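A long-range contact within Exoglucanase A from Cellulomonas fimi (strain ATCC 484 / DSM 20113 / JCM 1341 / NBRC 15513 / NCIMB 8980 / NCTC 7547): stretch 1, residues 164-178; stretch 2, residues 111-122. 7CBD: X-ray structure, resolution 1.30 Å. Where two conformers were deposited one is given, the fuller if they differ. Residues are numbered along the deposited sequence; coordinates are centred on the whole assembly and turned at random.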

# COMPACT_ATOMS: atom_id res chain seq x y z
N GLN A 164 -4.80 -18.63 -12.55
CA GLN A 164 -4.74 -19.00 -13.96
C GLN A 164 -5.84 -18.31 -14.75
O GLN A 164 -5.60 -17.75 -15.83
CB GLN A 164 -4.88 -20.52 -14.08
CG GLN A 164 -3.73 -21.27 -13.45
CD GLN A 164 -4.09 -22.71 -13.16
OE1 GLN A 164 -5.00 -23.27 -13.77
NE2 GLN A 164 -3.35 -23.33 -12.24
N GLN A 165 -7.06 -18.32 -14.20
CA GLN A 165 -8.20 -17.68 -14.87
C GLN A 165 -7.99 -16.18 -14.99
O GLN A 165 -8.36 -15.57 -16.00
CB GLN A 165 -9.48 -17.96 -14.08
CG GLN A 165 -9.90 -19.43 -14.06
CD GLN A 165 -10.75 -19.79 -12.83
OE1 GLN A 165 -11.17 -18.93 -12.06
NE2 GLN A 165 -11.00 -21.09 -12.66
N ALA A 166 -7.39 -15.57 -13.97
CA ALA A 166 -7.24 -14.12 -13.94
C ALA A 166 -6.10 -13.64 -14.82
O ALA A 166 -6.13 -12.49 -15.28
CB ALA A 166 -7.03 -13.64 -12.50
N ALA A 167 -5.10 -14.49 -15.06
CA ALA A 167 -3.87 -14.09 -15.74
C ALA A 167 -4.08 -13.29 -17.02
O ALA A 167 -3.51 -12.19 -17.12
CB ALA A 167 -2.95 -15.30 -15.95
N PRO A 168 -4.86 -13.75 -18.00
CA PRO A 168 -5.01 -12.92 -19.21
C PRO A 168 -5.69 -11.60 -18.93
O PRO A 168 -5.39 -10.60 -19.59
CB PRO A 168 -5.84 -13.81 -20.15
CG PRO A 168 -6.54 -14.77 -19.24
CD PRO A 168 -5.59 -15.02 -18.12
N TYR A 169 -6.57 -11.55 -17.93
CA TYR A 169 -7.26 -10.31 -17.61
C TYR A 169 -6.39 -9.34 -16.83
O TYR A 169 -6.53 -8.12 -17.01
CB TYR A 169 -8.57 -10.61 -16.89
CG TYR A 169 -9.43 -11.52 -17.73
CD1 TYR A 169 -9.97 -11.07 -18.93
CD2 TYR A 169 -9.66 -12.84 -17.36
CE1 TYR A 169 -10.74 -11.89 -19.72
CE2 TYR A 169 -10.43 -13.67 -18.14
CZ TYR A 169 -10.96 -13.19 -19.32
OH TYR A 169 -11.73 -14.02 -20.10
N TYR A 170 -5.48 -9.83 -15.99
CA TYR A 170 -4.52 -8.93 -15.37
C TYR A 170 -3.62 -8.30 -16.43
O TYR A 170 -3.38 -7.09 -16.42
CB TYR A 170 -3.65 -9.66 -14.34
CG TYR A 170 -4.32 -10.07 -13.04
CD1 TYR A 170 -3.56 -10.64 -12.04
CD2 TYR A 170 -5.68 -9.90 -12.82
CE1 TYR A 170 -4.12 -11.05 -10.84
CE2 TYR A 170 -6.27 -10.30 -11.60
CZ TYR A 170 -5.47 -10.88 -10.63
OH TYR A 170 -6.01 -11.31 -9.43
N ARG A 171 -3.13 -9.11 -17.37
CA ARG A 171 -2.25 -8.58 -18.40
C ARG A 171 -2.99 -7.57 -19.28
O ARG A 171 -2.49 -6.47 -19.54
CB ARG A 171 -1.67 -9.72 -19.23
CG ARG A 171 -0.60 -10.53 -18.53
CD ARG A 171 -0.08 -11.57 -19.49
NE ARG A 171 0.95 -12.45 -18.95
CZ ARG A 171 2.26 -12.25 -19.12
NH1 ARG A 171 2.70 -11.19 -19.77
NH2 ARG A 171 3.12 -13.13 -18.62
N GLN A 172 -4.19 -7.93 -19.74
CA GLN A 172 -4.91 -7.04 -20.65
C GLN A 172 -5.49 -5.84 -19.91
O GLN A 172 -5.53 -4.73 -20.46
CB GLN A 172 -5.99 -7.82 -21.40
CG GLN A 172 -5.41 -8.94 -22.27
CD GLN A 172 -6.47 -9.90 -22.79
OE1 GLN A 172 -7.61 -9.51 -23.02
NE2 GLN A 172 -6.08 -11.15 -22.99
N GLY A 173 -5.93 -6.05 -18.67
CA GLY A 173 -6.49 -4.95 -17.91
C GLY A 173 -5.45 -3.93 -17.51
O GLY A 173 -5.68 -2.72 -17.60
N VAL A 174 -4.28 -4.40 -17.06
CA VAL A 174 -3.22 -3.46 -16.71
C VAL A 174 -2.73 -2.73 -17.96
O VAL A 174 -2.49 -1.52 -17.91
CB VAL A 174 -2.07 -4.15 -15.94
CG1 VAL A 174 -0.90 -3.19 -15.77
CG2 VAL A 174 -2.56 -4.61 -14.58
N LYS A 175 -2.61 -3.43 -19.10
CA LYS A 175 -2.26 -2.74 -20.34
C LYS A 175 -3.26 -1.62 -20.65
O LYS A 175 -2.86 -0.51 -21.00
CB LYS A 175 -2.20 -3.73 -21.51
CG LYS A 175 -2.16 -3.03 -22.87
CD LYS A 175 -2.14 -3.99 -24.05
CE LYS A 175 -2.58 -3.28 -25.36
NZ LYS A 175 -1.71 -2.13 -25.78
N TYR A 176 -4.55 -1.91 -20.51
CA TYR A 176 -5.57 -0.91 -20.83
C TYR A 176 -5.48 0.28 -19.88
O TYR A 176 -5.55 1.43 -20.31
CB TYR A 176 -6.95 -1.55 -20.76
CG TYR A 176 -8.05 -0.69 -21.34
CD1 TYR A 176 -8.29 -0.67 -22.71
CD2 TYR A 176 -8.83 0.11 -20.52
CE1 TYR A 176 -9.30 0.12 -23.24
CE2 TYR A 176 -9.84 0.90 -21.04
CZ TYR A 176 -10.06 0.91 -22.40
OH TYR A 176 -11.06 1.69 -22.92
N ALA A 177 -5.34 0.01 -18.58
CA ALA A 177 -5.20 1.08 -17.60
C ALA A 177 -4.00 1.95 -17.93
O ALA A 177 -4.11 3.18 -17.97
CB ALA A 177 -5.07 0.48 -16.20
N LEU A 178 -2.86 1.32 -18.20
CA LEU A 178 -1.65 2.07 -18.51
C LEU A 178 -1.81 2.88 -19.80
O LEU A 178 -1.41 4.05 -19.85
CB LEU A 178 -0.45 1.12 -18.63
CG LEU A 178 0.03 0.48 -17.33
CD1 LEU A 178 1.11 -0.53 -17.65
CD2 LEU A 178 0.57 1.52 -16.36
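Stretch 2 (111-122) PATDAGLARYKS

How does stretch 2 lie along stretch 1? Stretch 1 is helical from end to end, part of a longer helix, with a kink where the N atoms of Pro 168 and Tyr 169 lack the bond to the preceding turn; proline has no amide hydrogen to give. Stretch 2 enters as a short loop, Pro 111 to Thr 113, and turns helical from Asp 114 onward, with a wider pi-type turn at 120-122. The two helices run in the same direction, their axes only 13° from parallel and 10.4 Å apart at closest approach. The register therefore advances together: Ala 166 lies by Ala 112, Tyr 169 by Leu 117 and Tyr 176 by Lys 121.

What meets the first turn of stretch 1? Here the partner is the lead-in, and the backbones come closest, with 5.3 Å between Ala 166 CA and Ala 112 CA. Both residues at this closest point are alanines. The methyl of Ala 112 packs against the helix, its CB 3.9 Å from Gln 165 O and 4.1 Å from Ala 166 CA. Gln 165 points its CA-to-CB bond toward stretch 2, but its contact is slight.

Why does Tyr 169 dominate the contact? It has the largest area covered by the other stretch, because its ring reaches across the place where the lead-in becomes helix. Ring atom CD2 lies 4.1 Å from Ala 112 CB, and CD1 lies 3.7 Å from Leu 117 CB, so the ring spans residues before and within the helix. Thr 113 O sits over one ring face. At the tip, Tyr 169 OH donates a hydrogen bond to Asp 114 OD2 at 2.7 Å, the one direct hydrogen bond between the stretches. Asp 114 starts away from stretch 1, yet its carboxylate comes back to accept it. Just before it, Thr 113 caps the new helix, its OG1 accepting from Gly 116 N at 3.0 Å.

How is the middle of stretch 1 fitted to Leu 117 and Tyr 120? Gln 172 brings OE1 to 3.4 Å from Leu 117 CD2, and the same OE1 accepts from water 1 at 2.9 Å; that water in turn accepts from Lys 121 NZ at 2.9 Å, bridging the helices. One residue on, Gly 173 has no side chain; a CB there would sit tight on Tyr 120 CE2, at 3.3 Å, and clash with Tyr 169 O, at 2.8 Å. Its CA is 4.0 Å from Leu 117 CD1, and its O is 3.4 Å from Tyr 120 CE2, at the edge of that ring.

What closes the contact at the far end? Tyr 176 turns toward stretch 2 and offers a ring face to the aliphatic part of Lys 121. Lys 121 CG stands 3.6 Å from the centroid of the Tyr 176 ring, 8° off the normal, a CH-pi contact, while Lys 121 CB is 3.6 Å from Tyr 176 CE2. The extended lysine chain thus serves the ring with its methylenes and the bridging water with its ammonium group. Finally, Ala 177 CB rests 4.0 Å from Tyr 120 OH.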

# COMPACT_ATOMS: atom_id res chain seq x y z
N PRO A 111 -15.91 -10.47 -12.44
CA PRO A 111 -15.39 -11.83 -12.62
C PRO A 111 -14.28 -11.86 -13.65
O PRO A 111 -14.17 -10.99 -14.52
CB PRO A 111 -16.60 -12.63 -13.13
CG PRO A 111 -17.77 -11.78 -12.96
CD PRO A 111 -17.31 -10.35 -12.88
N ALA A 112 -13.47 -12.92 -13.56
CA ALA A 112 -12.39 -13.18 -14.51
C ALA A 112 -12.99 -13.81 -15.76
O ALA A 112 -12.87 -15.02 -16.01
CB ALA A 112 -11.34 -14.09 -13.88
N THR A 113 -13.68 -12.98 -16.54
CA THR A 113 -14.30 -13.37 -17.80
C THR A 113 -14.19 -12.20 -18.76
O THR A 113 -13.94 -11.06 -18.35
CB THR A 113 -15.80 -13.66 -17.65
OG1 THR A 113 -16.46 -12.47 -17.20
CG2 THR A 113 -16.05 -14.80 -16.67
N ASP A 114 -14.41 -12.48 -20.05
CA ASP A 114 -14.43 -11.42 -21.05
C ASP A 114 -15.45 -10.34 -20.70
O ASP A 114 -15.20 -9.15 -20.91
CB ASP A 114 -14.72 -11.99 -22.43
CG ASP A 114 -13.49 -12.61 -23.08
OD1 ASP A 114 -13.56 -12.92 -24.29
OD2 ASP A 114 -12.47 -12.80 -22.40
N ALA A 115 -16.61 -10.74 -20.16
CA ALA A 115 -17.60 -9.75 -19.77
C ALA A 115 -17.08 -8.87 -18.64
O ALA A 115 -17.30 -7.66 -18.63
CB ALA A 115 -18.90 -10.44 -19.37
N GLY A 116 -16.37 -9.48 -17.68
CA GLY A 116 -15.77 -8.70 -16.62
C GLY A 116 -14.74 -7.71 -17.14
O GLY A 116 -14.70 -6.55 -16.72
N LEU A 117 -13.92 -8.16 -18.09
CA LEU A 117 -12.93 -7.26 -18.68
C LEU A 117 -13.58 -6.13 -19.46
O LEU A 117 -13.13 -4.99 -19.40
CB LEU A 117 -11.96 -8.04 -19.57
CG LEU A 117 -10.88 -7.21 -20.26
CD1 LEU A 117 -9.90 -6.63 -19.24
CD2 LEU A 117 -10.16 -8.04 -21.32
N ALA A 118 -14.65 -6.42 -20.21
CA ALA A 118 -15.32 -5.35 -20.94
C ALA A 118 -15.87 -4.30 -19.99
O ALA A 118 -15.82 -3.10 -20.27
CB ALA A 118 -16.41 -5.93 -21.85
N ARG A 119 -16.38 -4.73 -18.83
CA ARG A 119 -16.87 -3.78 -17.83
C ARG A 119 -15.72 -3.01 -17.19
O ARG A 119 -15.85 -1.81 -16.91
CB ARG A 119 -17.66 -4.53 -16.77
CG ARG A 119 -18.53 -3.67 -15.89
CD ARG A 119 -19.68 -4.48 -15.32
NE ARG A 119 -19.63 -5.86 -15.82
CZ ARG A 119 -20.25 -6.90 -15.26
NH1 ARG A 119 -21.00 -6.74 -14.18
NH2 ARG A 119 -20.13 -8.10 -15.81
N TYR A 120 -14.60 -3.69 -16.92
CA TYR A 120 -13.43 -2.99 -16.40
C TYR A 120 -13.02 -1.85 -17.33
O TYR A 120 -12.74 -0.73 -16.88
CB TYR A 120 -12.28 -3.98 -16.27
CG TYR A 120 -11.00 -3.39 -15.70
CD1 TYR A 120 -10.89 -3.10 -14.34
CD2 TYR A 120 -9.89 -3.16 -16.51
CE1 TYR A 120 -9.72 -2.60 -13.80
CE2 TYR A 120 -8.71 -2.64 -15.98
CZ TYR A 120 -8.63 -2.37 -14.63
OH TYR A 120 -7.47 -1.87 -14.10
N LYS A 121 -12.99 -2.11 -18.63
CA LYS A 121 -12.59 -1.09 -19.58
C LYS A 121 -13.61 0.04 -19.66
O LYS A 121 -13.26 1.21 -19.52
CB LYS A 121 -12.37 -1.71 -20.96
CG LYS A 121 -11.22 -2.69 -21.05
CD LYS A 121 -11.12 -3.29 -22.44
CE LYS A 121 -9.94 -4.23 -22.59
NZ LYS A 121 -9.97 -4.89 -23.92
N SER A 122 -14.88 -0.30 -19.88
CA SER A 122 -15.88 0.69 -20.24
C SER A 122 -16.52 1.38 -19.05
O SER A 122 -16.90 2.56 -19.16
CB SER A 122 -16.97 0.06 -21.12
OG SER A 122 -17.82 -0.77 -20.35
O HOH W 1 -7.89 -6.86 -24.19